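Local atomic coordinates of putative acyl-CoA dehydrogenase (Burkholderia xenovorans, PDB entry 5JSC), a protein that belongs to the acyl-CoA dehydrogenase family of flavoproteins and binds flavin-adenine dinucleotide at the interfaces of a four-chain assembly. Residues A143-S147 with A254-L258; E279-R283 with L356-M360; K303-M307 with A352-L356. All blocks are in the same frame, centred on the assembly; numbering follows the deposited sequence.

Contact 1. Residues A143-S147 with A254-L258; sequences AFALS and AMRTL. With FAD (flavin-adenine dinucleotide), chain M.
Phe-144, on strand 144-145, sends its ring to helix 250-286, where CE1 lies 3.9 Å from Thr-257 CG2 and CZ 4.3 Å from Leu-258 CG. The ring gets there because CG stands anti to the backbone N (chi1 -178°), and its edge also meets the carbonyl O of Ala-254. While the side chain packs on the helix, the backbone of Phe-144 serves the flavin: its O accepts from FAD N3 at 2.8 Å, almost straight at 174°. Leu-146 repeats this division of labour. Its two methyls part, CD1 resting on Ala-254 CB and CD2 4.1 Å from Leu-258 CD1, and its N donates to FAD O2. Ser-147 N donates to the same oxygen at 2.8 Å, so O2 is gripped by two successive amides, and Ser-147 OG donates to FAD N1 at 2.8 Å. This short run of chain thus holds the pyrimidine edge of the flavin through N1, O2 and N3, as the middle domain does in acyl-CoA dehydrogenases. It pairs with strand 186-192 as an edge strand, within this chain, of a mixed sheet; Phe-190 touches both Phe-144 and Ala-254, and helix 103-122 covers Phe-144 and Thr-257 through Leu-114 and Ala-118.

Contact 2. Residues E279-R283 with L356-M360; sequences EGVAR and LYGGM. With FAD (flavin-adenine dinucleotide), chain T.
The Arg-283 side chain lies across one face of the Tyr-357 ring. Its CG sits over the ring centre, 3.8 Å from the centroid and only 4° off the normal, a CH-pi contact. CB already lies near Tyr-357 CE1; CG anti to the backbone N (chi1 -176°) then sets CG over the ring, and the bend at chi2 carries CD toward CE2. The guanidinium lies over the CD2-CE2 rim, its plane tilted 26° to the ring, with Tyr-357 CD2 over one of its faces and Met-360 SD 3.9 Å from NH1. At the far end of the ring, Tyr-357 OH makes a weak 3.5 Å hydrogen bond to Glu-279 O and comes within 3.1 Å of Glu-279 OE1. Gly-280 carries no side chain, and Leu-356 CD1 packs against its CA.

Beyond the ring, Arg-283 turns to the cofactor. Its NE donates to a water in the guanidinium plane at 2.8 Å, and that water donates in turn to Leu-356 O at 2.7 Å and to FAD O2A at 2.9 Å. Just after helix 332-356, Gly-358 takes a positive phi and Gly-359 N donates to FAD O1P at 2.8 Å. The pyrophosphate of the cofactor is therefore met by a backbone amide and, through water, by an arginine whose orientation the tyrosine helps to fix; the positive charge probably offsets part of the phosphate charge without direct contact.

Contact 3. Residues K303-M307 with A352-L356; sequences KLAQM and AAVQL. With FAD (flavin-adenine dinucleotide), chain T.
The backbone O of Gln-355, a residue that packs against Lys-303, accepts a 2.8 Å hydrogen bond from FAD O3B, a ribose hydroxyl of the cofactor. The contact belongs to the helical bundle of the C-terminal domain and joins helices 298-325 and 332-356, whose segments 303-307 and 352-356 are roughly antiparallel, with a signed crossing angle of -153° and a closest approach of 11.0 Å between axes. The Gln-355 side chain starts toward Lys-303, then bends at chi2 (70°) so that its amide leads away from it. There the amide is held by another subunit: OE1 accepts from Arg-376 of the second subunit, and NE2 donates to Glu-386 and to the carbonyl of Arg-379 of the same subunit. The buried amide is thus satisfied at both ends while the residue's own backbone serves the cofactor.

Lys-303, in one of its two modelled conformers, lays its aliphatic chain along Ala-352, with CD 3.7 Å from CB. In that conformer NZ passes the Gln-355 CG, 3.8 Å away, and makes a long, weak ion pair with Glu-386 of the second subunit. The rest of the contact is apolar. Leu-356 CD1 touches both Leu-304 CD2 (3.9 Å) and Met-307 SD (4.2 Å). Met-277 of helix 250-286 packs against both Leu-304 and Met-307. Met-307 SD lies 3.8 Å from Ala-352 CB, and the bend at chi3 (69°) swings CE to 4.1 Å from Ala-353 CB.

How the contacts relate
Contact 1 comes first along the chain and joins the middle-domain strand 144-145 to the early part of helix 250-286. Contact 2 uses the late part of that same helix; the centres of contacts 1 and 2 are about 37 Å apart, so one long helix connects the two regions. Contacts 2 and 3 lie in the C-terminal helical domain with centres about 8 Å apart; they share Leu-356 and touch where Leu-304 packs on Gly-280 and Val-281. Contact 1 meets the flavin of one FAD, contacts 2 and 3 the pyrophosphate and adenosine ribose of another, whose flavin is bound by the second subunit. Each chain therefore contributes to two cofactor sites, so FAD binding is probably coupled to assembly.

Contact 1. Residues A143-S147 with A254-L258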
loop_
_atom_site.group_PDB
_atom_site.type_symbol
_atom_site.label_atom_id
_atom_site.label_comp_id
_atom_site.label_asym_id
_atom_site.label_seq_id
_atom_site.Cartn_x
_atom_site.Cartn_y
_atom_site.Cartn_z
ATOM N N ALA C 143 20.796 -31.461 -4.153
ATOM C CA ALA C 143 20.152 -30.783 -3.033
ATOM C C ALA C 143 21.166 -29.889 -2.327
ATOM O O ALA C 143 22.373 -30.139 -2.363
ATOM C CB ALA C 143 19.541 -31.786 -2.050
ATOM N N PHE C 144 20.641 -28.859 -1.667
ATOM C CA PHE C 144 21.402 -27.766 -1.060
ATOM C C PHE C 144 20.963 -27.687 0.396
ATOM O O PHE C 144 19.835 -27.272 0.675
ATOM C CB PHE C 144 21.099 -26.470 -1.815
ATOM C CG PHE C 144 21.837 -25.246 -1.336
ATOM C CD1 PHE C 144 23.128 -24.984 -1.766
ATOM C CD2 PHE C 144 21.199 -24.297 -0.536
ATOM C CE1 PHE C 144 23.793 -23.836 -1.370
ATOM C CE2 PHE C 144 21.861 -23.137 -0.143
ATOM C CZ PHE C 144 23.159 -22.910 -0.560
ATOM N N ALA C 145 21.819 -28.116 1.320
ATOM C CA ALA C 145 21.416 -28.286 2.726
ATOM C C ALA C 145 22.110 -27.244 3.606
ATOM O O ALA C 145 23.217 -27.459 4.118
ATOM C CB ALA C 145 21.702 -29.714 3.212
ATOM N N LEU C 146 21.423 -26.123 3.816
ATOM C CA LEU C 146 21.935 -24.978 4.557
ATOM C C LEU C 146 21.129 -24.702 5.814
ATOM O O LEU C 146 21.703 -24.597 6.909
ATOM C CB LEU C 146 21.933 -23.739 3.646
ATOM C CG LEU C 146 22.512 -22.449 4.233
ATOM C CD1 LEU C 146 23.973 -22.664 4.612
ATOM C CD2 LEU C 146 22.360 -21.280 3.244
ATOM N N SER C 147 19.810 -24.611 5.685
ATOM C CA SER C 147 18.926 -24.237 6.787
ATOM C C SER C 147 18.829 -25.330 7.850
ATOM O O SER C 147 18.925 -26.528 7.564
ATOM C CB SER C 147 17.527 -23.943 6.243
ATOM O OG SER C 147 17.577 -22.906 5.283
ATOM N N ALA C 254 28.347 -20.699 0.192
ATOM C CA ALA C 254 26.889 -20.700 0.253
ATOM C C ALA C 254 26.328 -19.390 -0.273
ATOM O O ALA C 254 25.381 -19.379 -1.069
ATOM C CB ALA C 254 26.417 -20.928 1.692
ATOM N N MET C 255 26.903 -18.265 0.165
ATOM C CA MET C 255 26.396 -16.967 -0.267
ATOM C C MET C 255 26.558 -16.777 -1.767
ATOM O O MET C 255 25.667 -16.231 -2.429
ATOM C CB MET C 255 27.106 -15.844 0.485
ATOM C CG MET C 255 26.869 -15.873 1.989
ATOM S SD MET C 255 25.123 -15.692 2.397
ATOM C CE MET C 255 24.718 -17.323 2.998
ATOM N N ARG C 256 27.702 -17.198 -2.319
ATOM C CA ARG C 256 27.922 -17.039 -3.754
ATOM C C ARG C 256 26.973 -17.914 -4.561
ATOM O O ARG C 256 26.553 -17.527 -5.659
ATOM C CB ARG C 256 29.369 -17.370 -4.108
ATOM C CG ARG C 256 30.366 -16.305 -3.666
ATOM C CD ARG C 256 31.801 -16.782 -3.869
ATOM N NE ARG C 256 32.082 -17.072 -5.274
ATOM C CZ ARG C 256 32.961 -17.981 -5.694
ATOM N NH1 ARG C 256 33.644 -18.708 -4.817
ATOM N NH2 ARG C 256 33.150 -18.171 -6.991
ATOM N N THR C 257 26.632 -19.093 -4.038
ATOM C CA THR C 257 25.674 -19.949 -4.727
ATOM C C THR C 257 24.295 -19.302 -4.740
ATOM O O THR C 257 23.615 -19.272 -5.775
ATOM C CB THR C 257 25.635 -21.325 -4.057
ATOM O OG1 THR C 257 26.956 -21.897 -4.062
ATOM C CG2 THR C 257 24.687 -22.263 -4.794
ATOM N N LEU C 258 23.875 -18.760 -3.601
ATOM C CA LEU C 258 22.596 -18.062 -3.535
ATOM C C LEU C 258 22.565 -16.824 -4.429
ATOM O O LEU C 258 21.505 -16.472 -4.962
ATOM C CB LEU C 258 22.300 -17.688 -2.081
ATOM C CG LEU C 258 21.923 -18.890 -1.217
ATOM C CD1 LEU C 258 22.109 -18.549 0.254
ATOM C CD2 LEU C 258 20.475 -19.308 -1.498
HETATM P PA FAD M . 13.622 -17.466 10.459
HETATM O O1A FAD M . 15.079 -17.409 10.191
HETATM O O2A FAD M . 13.186 -17.825 11.881
HETATM O O5B FAD M . 12.995 -16.068 10.037
HETATM C C5B FAD M . 11.602 -15.809 10.296
HETATM C C4B FAD M . 11.293 -14.493 9.631
HETATM O O4B FAD M . 12.052 -13.455 10.277
HETATM C C3B FAD M . 11.727 -14.382 8.175
HETATM O O3B FAD M . 10.829 -15.030 7.271
HETATM C C2B FAD M . 11.799 -12.865 7.985
HETATM O O2B FAD M . 10.500 -12.344 7.704
HETATM C C1B FAD M . 12.256 -12.386 9.375
HETATM N N9A FAD M . 13.654 -11.983 9.471
HETATM C C8A FAD M . 14.760 -12.748 9.208
HETATM N N7A FAD M . 15.897 -12.152 9.468
HETATM C C5A FAD M . 15.514 -10.900 9.934
HETATM C C6A FAD M . 16.252 -9.794 10.393
HETATM N N6A FAD M . 17.588 -9.757 10.439
HETATM N N1A FAD M . 15.565 -8.702 10.797
HETATM C C2A FAD M . 14.226 -8.724 10.729
HETATM N N3A FAD M . 13.424 -9.711 10.314
HETATM C C4A FAD M . 14.135 -10.780 9.933
HETATM N N1 FAD M . 16.649 -24.275 2.972
HETATM C C2 FAD M . 17.739 -24.977 2.531
HETATM O O2 FAD M . 18.822 -24.962 3.140
HETATM N N3 FAD M . 17.640 -25.734 1.393
HETATM C C4 FAD M . 16.512 -25.868 0.608
HETATM O O4 FAD M . 16.505 -26.643 -0.345
HETATM C C4X FAD M . 15.382 -25.107 1.054
HETATM N N5 FAD M . 14.260 -25.234 0.402
HETATM C C5X FAD M . 13.120 -24.663 0.947
HETATM C C6 FAD M . 11.890 -24.922 0.347
HETATM C C7 FAD M . 10.705 -24.463 0.911
HETATM C C7M FAD M . 9.393 -24.805 0.254
HETATM C C8 FAD M . 10.753 -23.702 2.095
HETATM C C8M FAD M . 9.490 -23.187 2.743
HETATM C C9 FAD M . 11.982 -23.426 2.685
HETATM C C9A FAD M . 13.164 -23.905 2.127
HETATM N N10 FAD M . 14.414 -23.728 2.756
HETATM C C10 FAD M . 15.538 -24.343 2.260
HETATM C "C1'" FAD M . 14.474 -23.007 4.035
HETATM C "C2'" FAD M . 14.417 -21.491 3.878
HETATM O "O2'" FAD M . 15.623 -20.994 3.301
HETATM C "C3'" FAD M . 14.209 -20.853 5.251
HETATM O "O3'" FAD M . 12.892 -21.210 5.645
HETATM C "C4'" FAD M . 14.358 -19.332 5.258
HETATM O "O4'" FAD M . 15.737 -18.997 5.095
HETATM C "C5'" FAD M . 13.817 -18.717 6.533
HETATM O "O5'" FAD M . 14.494 -19.337 7.645
HETATM P P FAD M . 13.550 -19.838 8.869
HETATM O O1P FAD M . 12.429 -20.682 8.370
HETATM O O2P FAD M . 14.417 -20.475 9.912
HETATM O O3P FAD M . 12.931 -18.494 9.462
#

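Contact 2. Residues E279-R283 with L356-M360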
loop_
_atom_site.group_PDB
_atom_site.type_symbol
_atom_site.label_atom_id
_atom_site.label_comp_id
_atom_site.label_asym_id
_atom_site.label_seq_id
_atom_site.Cartn_x
_atom_site.Cartn_y
_atom_site.Cartn_z
ATOM N N GLU C 279 -4.722 -15.915 -16.814
ATOM C CA GLU C 279 -6.017 -16.332 -16.281
ATOM C C GLU C 279 -6.913 -15.129 -16.011
ATOM O O GLU C 279 -8.119 -15.161 -16.301
ATOM C CB GLU C 279 -5.813 -17.134 -14.992
ATOM C CG GLU C 279 -5.005 -18.399 -15.159
ATOM C CD GLU C 279 -5.767 -19.513 -15.821
ATOM O OE1 GLU C 279 -7.000 -19.565 -15.673
ATOM O OE2 GLU C 279 -5.121 -20.357 -16.468
ATOM N N GLY C 280 -6.335 -14.065 -15.443
ATOM C CA GLY C 280 -7.127 -12.906 -15.057
ATOM C C GLY C 280 -7.689 -12.151 -16.247
ATOM O O GLY C 280 -8.865 -11.781 -16.256
ATOM N N VAL C 281 -6.861 -11.906 -17.271
ATOM C CA VAL C 281 -7.377 -11.174 -18.421
ATOM C C VAL C 281 -8.414 -12.012 -19.166
ATOM O O VAL C 281 -9.431 -11.477 -19.626
ATOM C CB VAL C 281 -6.223 -10.688 -19.330
ATOM C CG1 VAL C 281 -5.578 -11.827 -20.129
ATOM C CG2 VAL C 281 -6.702 -9.562 -20.254
ATOM N N ALA C 282 -8.201 -13.330 -19.270
ATOM C CA ALA C 282 -9.195 -14.169 -19.931
ATOM C C ALA C 282 -10.524 -14.154 -19.184
ATOM O O ALA C 282 -11.590 -14.120 -19.806
ATOM C CB ALA C 282 -8.674 -15.596 -20.064
ATOM N N ARG C 283 -10.480 -14.193 -17.849
ATOM C CA ARG C 283 -11.714 -14.186 -17.068
ATOM C C ARG C 283 -12.406 -12.832 -17.143
ATOM O O ARG C 283 -13.636 -12.766 -17.258
ATOM C CB ARG C 283 -11.413 -14.563 -15.619
ATOM C CG ARG C 283 -12.654 -14.677 -14.739
ATOM C CD ARG C 283 -13.532 -15.851 -15.168
ATOM N NE ARG C 283 -14.565 -16.097 -14.162
ATOM C CZ ARG C 283 -15.257 -17.226 -14.043
ATOM N NH1 ARG C 283 -15.046 -18.238 -14.879
ATOM N NH2 ARG C 283 -16.157 -17.343 -13.070
ATOM N N LEU C 356 -10.552 -11.917 -9.187
ATOM C CA LEU C 356 -11.308 -11.787 -10.432
ATOM C C LEU C 356 -12.155 -13.023 -10.701
ATOM O O LEU C 356 -13.231 -12.920 -11.311
ATOM C CB LEU C 356 -10.353 -11.537 -11.608
ATOM C CG LEU C 356 -9.685 -10.161 -11.679
ATOM C CD1 LEU C 356 -8.489 -10.168 -12.639
ATOM C CD2 LEU C 356 -10.710 -9.083 -12.074
ATOM N N TYR C 357 -11.699 -14.192 -10.241
ATOM C CA TYR C 357 -12.432 -15.433 -10.449
ATOM C C TYR C 357 -13.581 -15.645 -9.472
ATOM O O TYR C 357 -14.338 -16.605 -9.648
ATOM C CB TYR C 357 -11.484 -16.629 -10.368
ATOM C CG TYR C 357 -11.019 -17.045 -11.722
ATOM C CD1 TYR C 357 -9.892 -16.474 -12.293
ATOM C CD2 TYR C 357 -11.734 -17.977 -12.455
ATOM C CE1 TYR C 357 -9.479 -16.838 -13.555
ATOM C CE2 TYR C 357 -11.321 -18.353 -13.708
ATOM C CZ TYR C 357 -10.191 -17.778 -14.253
ATOM O OH TYR C 357 -9.764 -18.140 -15.518
ATOM N N GLY C 358 -13.736 -14.792 -8.456
ATOM C CA GLY C 358 -14.817 -15.009 -7.506
ATOM C C GLY C 358 -14.664 -16.322 -6.761
ATOM O O GLY C 358 -13.556 -16.737 -6.398
ATOM N N GLY C 359 -15.797 -16.999 -6.538
ATOM C CA GLY C 359 -15.764 -18.250 -5.797
ATOM C C GLY C 359 -14.844 -19.280 -6.423
ATOM O O GLY C 359 -14.154 -20.027 -5.717
ATOM N N MET C 360 -14.799 -19.320 -7.756
ATOM C CA MET C 360 -13.919 -20.252 -8.444
ATOM C C MET C 360 -12.453 -19.996 -8.121
ATOM O O MET C 360 -11.627 -20.908 -8.249
ATOM C CB MET C 360 -14.156 -20.147 -9.946
ATOM C CG MET C 360 -13.536 -21.241 -10.747
ATOM S SD MET C 360 -14.205 -21.164 -12.408
ATOM C CE MET C 360 -15.890 -21.698 -12.110
HETATM P PA FAD T . -18.405 -12.944 -9.975
HETATM O O1A FAD T . -19.789 -12.434 -9.759
HETATM O O2A FAD T . -18.103 -13.474 -11.358
HETATM O O5B FAD T . -17.392 -11.795 -9.587
HETATM C C5B FAD T . -15.986 -11.975 -9.852
HETATM C C4B FAD T . -15.287 -10.787 -9.245
HETATM O O4B FAD T . -15.710 -9.595 -9.935
HETATM C C3B FAD T . -15.649 -10.491 -7.795
HETATM O O3B FAD T . -14.968 -11.336 -6.869
HETATM C C2B FAD T . -15.252 -9.019 -7.669
HETATM O O2B FAD T . -13.860 -8.897 -7.379
HETATM C C1B FAD T . -15.561 -8.480 -9.076
HETATM N N9A FAD T . -16.766 -7.660 -9.178
HETATM C C8A FAD T . -18.051 -8.044 -8.898
HETATM N N7A FAD T . -18.953 -7.137 -9.182
HETATM C C5A FAD T . -18.209 -6.077 -9.680
HETATM C C6A FAD T . -18.577 -4.816 -10.181
HETATM N N6A FAD T . -19.843 -4.382 -10.251
HETATM N N1A FAD T . -17.591 -4.000 -10.614
HETATM C C2A FAD T . -16.325 -4.426 -10.541
HETATM N N3A FAD T . -15.860 -5.593 -10.088
HETATM C C4A FAD T . -16.859 -6.383 -9.676
HETATM N N1 FAD T . -23.363 -18.326 -2.289
HETATM C C2 FAD T . -24.599 -18.658 -1.815
HETATM O O2 FAD T . -25.637 -18.329 -2.402
HETATM N N3 FAD T . -24.708 -19.367 -0.646
HETATM C C4 FAD T . -23.660 -19.789 0.149
HETATM O O4 FAD T . -23.874 -20.489 1.130
HETATM C C4X FAD T . -22.361 -19.412 -0.335
HETATM N N5 FAD T . -21.312 -19.829 0.324
HETATM C C5X FAD T . -20.064 -19.625 -0.241
HETATM C C6 FAD T . -18.949 -20.205 0.367
HETATM C C7 FAD T . -17.690 -20.131 -0.218
HETATM C C7M FAD T . -16.515 -20.804 0.447
HETATM C C8 FAD T . -17.535 -19.445 -1.431
HETATM C C8M FAD T . -16.187 -19.352 -2.102
HETATM C C9 FAD T . -18.639 -18.852 -2.030
HETATM C C9A FAD T . -19.902 -18.939 -1.451
HETATM N N10 FAD T . -21.056 -18.441 -2.093
HETATM C C10 FAD T . -22.305 -18.689 -1.576
HETATM C "C1'" FAD T . -20.923 -17.755 -3.386
HETATM C "C2'" FAD T . -20.391 -16.330 -3.277
HETATM O "O2'" FAD T . -21.376 -15.467 -2.704
HETATM C "C3'" FAD T . -20.001 -15.822 -4.666
HETATM O "O3'" FAD T . -18.847 -16.556 -5.059
HETATM C "C4'" FAD T . -19.687 -14.327 -4.738
HETATM O "O4'" FAD T . -20.895 -13.579 -4.578
HETATM C "C5'" FAD T . -19.002 -13.940 -6.032
HETATM O "O5'" FAD T . -19.825 -14.390 -7.130
HETATM P P FAD T . -19.046 -15.182 -8.301
HETATM O O1P FAD T . -18.246 -16.313 -7.769
HETATM O O2P FAD T . -20.067 -15.596 -9.323
HETATM O O3P FAD T . -18.069 -14.088 -8.921
HETATM O O HOH W 1 -15.402 -14.269 -12.204
#

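Contact 3. Residues K303-M307 with A352-L356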
loop_
_atom_site.group_PDB
_atom_site.type_symbol
_atom_site.label_atom_id
_atom_site.label_comp_id
_atom_site.label_asym_id
_atom_site.label_seq_id
_atom_site.Cartn_x
_atom_site.Cartn_y
_atom_site.Cartn_z
ATOM N N LYS C 303 -7.175 -2.919 -12.094
ATOM C CA LYS C 303 -6.537 -4.068 -11.458
ATOM C C LYS C 303 -5.675 -4.835 -12.451
ATOM O O LYS C 303 -4.539 -5.212 -12.129
ATOM C CB LYS C 303 -7.587 -4.992 -10.842
ATOM C CG LYS C 303 -6.994 -6.204 -10.159
ATOM C CD LYS C 303 -7.569 -6.369 -8.757
ATOM C CE LYS C 303 -8.801 -7.239 -8.762
ATOM N NZ LYS C 303 -9.646 -7.001 -7.557
ATOM N N LEU C 304 -6.189 -5.073 -13.660
ATOM C CA LEU C 304 -5.386 -5.715 -14.698
ATOM C C LEU C 304 -4.161 -4.874 -15.017
ATOM O O LEU C 304 -3.064 -5.410 -15.213
ATOM C CB LEU C 304 -6.227 -5.923 -15.962
ATOM C CG LEU C 304 -7.363 -6.941 -15.877
ATOM C CD1 LEU C 304 -8.257 -6.878 -17.117
ATOM C CD2 LEU C 304 -6.819 -8.354 -15.666
ATOM N N ALA C 305 -4.333 -3.547 -15.080
ATOM C CA ALA C 305 -3.210 -2.659 -15.377
ATOM C C ALA C 305 -2.110 -2.802 -14.339
ATOM O O ALA C 305 -0.925 -2.877 -14.687
ATOM C CB ALA C 305 -3.681 -1.208 -15.446
ATOM N N GLN C 306 -2.488 -2.854 -13.056
ATOM C CA GLN C 306 -1.490 -2.972 -12.000
ATOM C C GLN C 306 -0.823 -4.336 -12.029
ATOM O O GLN C 306 0.386 -4.445 -11.774
ATOM C CB GLN C 306 -2.123 -2.712 -10.630
ATOM C CG GLN C 306 -1.129 -2.923 -9.476
ATOM C CD GLN C 306 0.041 -1.940 -9.484
ATOM O OE1 GLN C 306 1.208 -2.326 -9.689
ATOM N NE2 GLN C 306 -0.255 -0.674 -9.231
ATOM N N MET C 307 -1.586 -5.385 -12.354
ATOM C CA MET C 307 -0.977 -6.700 -12.533
ATOM C C MET C 307 0.099 -6.640 -13.606
ATOM O O MET C 307 1.224 -7.115 -13.407
ATOM C CB MET C 307 -2.047 -7.732 -12.891
ATOM C CG MET C 307 -3.034 -7.993 -11.749
ATOM S SD MET C 307 -4.549 -8.812 -12.287
ATOM C CE MET C 307 -3.895 -10.424 -12.704
ATOM N N ALA C 352 -4.832 -10.912 -6.972
ATOM C CA ALA C 352 -5.803 -10.198 -7.793
ATOM C C ALA C 352 -6.504 -11.142 -8.762
ATOM O O ALA C 352 -7.713 -11.017 -8.986
ATOM C CB ALA C 352 -5.112 -9.064 -8.552
ATOM N N ALA C 353 -5.765 -12.095 -9.345
ATOM C CA ALA C 353 -6.389 -13.057 -10.252
ATOM C C ALA C 353 -7.395 -13.950 -9.525
ATOM O O ALA C 353 -8.460 -14.270 -10.074
ATOM C CB ALA C 353 -5.314 -13.900 -10.955
ATOM N N VAL C 354 -7.069 -14.384 -8.303
ATOM C CA VAL C 354 -8.043 -15.109 -7.486
ATOM C C VAL C 354 -9.320 -14.291 -7.338
ATOM O O VAL C 354 -10.435 -14.794 -7.533
ATOM C CB VAL C 354 -7.443 -15.450 -6.108
ATOM C CG1 VAL C 354 -8.539 -15.951 -5.168
ATOM C CG2 VAL C 354 -6.354 -16.495 -6.257
ATOM N N GLN C 355 -9.171 -13.008 -7.005
ATOM C CA GLN C 355 -10.334 -12.159 -6.764
ATOM C C GLN C 355 -11.193 -12.025 -8.017
ATOM O O GLN C 355 -12.433 -12.035 -7.939
ATOM C CB GLN C 355 -9.877 -10.788 -6.265
ATOM C CG GLN C 355 -10.966 -9.969 -5.610
ATOM C CD GLN C 355 -11.403 -10.513 -4.256
ATOM O OE1 GLN C 355 -10.806 -11.449 -3.715
ATOM N NE2 GLN C 355 -12.443 -9.907 -3.689
ATOM N N LEU C 356 -10.552 -11.917 -9.187
ATOM C CA LEU C 356 -11.308 -11.787 -10.432
ATOM C C LEU C 356 -12.155 -13.023 -10.701
ATOM O O LEU C 356 -13.231 -12.920 -11.311
ATOM C CB LEU C 356 -10.353 -11.537 -11.608
ATOM C CG LEU C 356 -9.685 -10.161 -11.679
ATOM C CD1 LEU C 356 -8.489 -10.168 -12.639
ATOM C CD2 LEU C 356 -10.710 -9.083 -12.074
HETATM P PA FAD T . -18.405 -12.944 -9.975
HETATM O O1A FAD T . -19.789 -12.434 -9.759
HETATM O O2A FAD T . -18.103 -13.474 -11.358
HETATM O O5B FAD T . -17.392 -11.795 -9.587
HETATM C C5B FAD T . -15.986 -11.975 -9.852
HETATM C C4B FAD T . -15.287 -10.787 -9.245
HETATM O O4B FAD T . -15.710 -9.595 -9.935
HETATM C C3B FAD T . -15.649 -10.491 -7.795
HETATM O O3B FAD T . -14.968 -11.336 -6.869
HETATM C C2B FAD T . -15.252 -9.019 -7.669
HETATM O O2B FAD T . -13.860 -8.897 -7.379
HETATM C C1B FAD T . -15.561 -8.480 -9.076
HETATM N N9A FAD T . -16.766 -7.660 -9.178
HETATM C C8A FAD T . -18.051 -8.044 -8.898
HETATM N N7A FAD T . -18.953 -7.137 -9.182
HETATM C C5A FAD T . -18.209 -6.077 -9.680
HETATM C C6A FAD T . -18.577 -4.816 -10.181
HETATM N N6A FAD T . -19.843 -4.382 -10.251
HETATM N N1A FAD T . -17.591 -4.000 -10.614
HETATM C C2A FAD T . -16.325 -4.426 -10.541
HETATM N N3A FAD T . -15.860 -5.593 -10.088
HETATM C C4A FAD T . -16.859 -6.383 -9.676
HETATM N N1 FAD T . -23.363 -18.326 -2.289
HETATM C C2 FAD T . -24.599 -18.658 -1.815
HETATM O O2 FAD T . -25.637 -18.329 -2.402
HETATM N N3 FAD T . -24.708 -19.367 -0.646
HETATM C C4 FAD T . -23.660 -19.789 0.149
HETATM O O4 FAD T . -23.874 -20.489 1.130
HETATM C C4X FAD T . -22.361 -19.412 -0.335
HETATM N N5 FAD T . -21.312 -19.829 0.324
HETATM C C5X FAD T . -20.064 -19.625 -0.241
HETATM C C6 FAD T . -18.949 -20.205 0.367
HETATM C C7 FAD T . -17.690 -20.131 -0.218
HETATM C C7M FAD T . -16.515 -20.804 0.447
HETATM C C8 FAD T . -17.535 -19.445 -1.431
HETATM C C8M FAD T . -16.187 -19.352 -2.102
HETATM C C9 FAD T . -18.639 -18.852 -2.030
HETATM C C9A FAD T . -19.902 -18.939 -1.451
HETATM N N10 FAD T . -21.056 -18.441 -2.093
HETATM C C10 FAD T . -22.305 -18.689 -1.576
HETATM C "C1'" FAD T . -20.923 -17.755 -3.386
HETATM C "C2'" FAD T . -20.391 -16.330 -3.277
HETATM O "O2'" FAD T . -21.376 -15.467 -2.704
HETATM C "C3'" FAD T . -20.001 -15.822 -4.666
HETATM O "O3'" FAD T . -18.847 -16.556 -5.059
HETATM C "C4'" FAD T . -19.687 -14.327 -4.738
HETATM O "O4'" FAD T . -20.895 -13.579 -4.578
HETATM C "C5'" FAD T . -19.002 -13.940 -6.032
HETATM O "O5'" FAD T . -19.825 -14.390 -7.130
HETATM P P FAD T . -19.046 -15.182 -8.301
HETATM O O1P FAD T . -18.246 -16.313 -7.769
HETATM O O2P FAD T . -20.067 -15.596 -9.323
HETATM O O3P FAD T . -18.069 -14.088 -8.921
#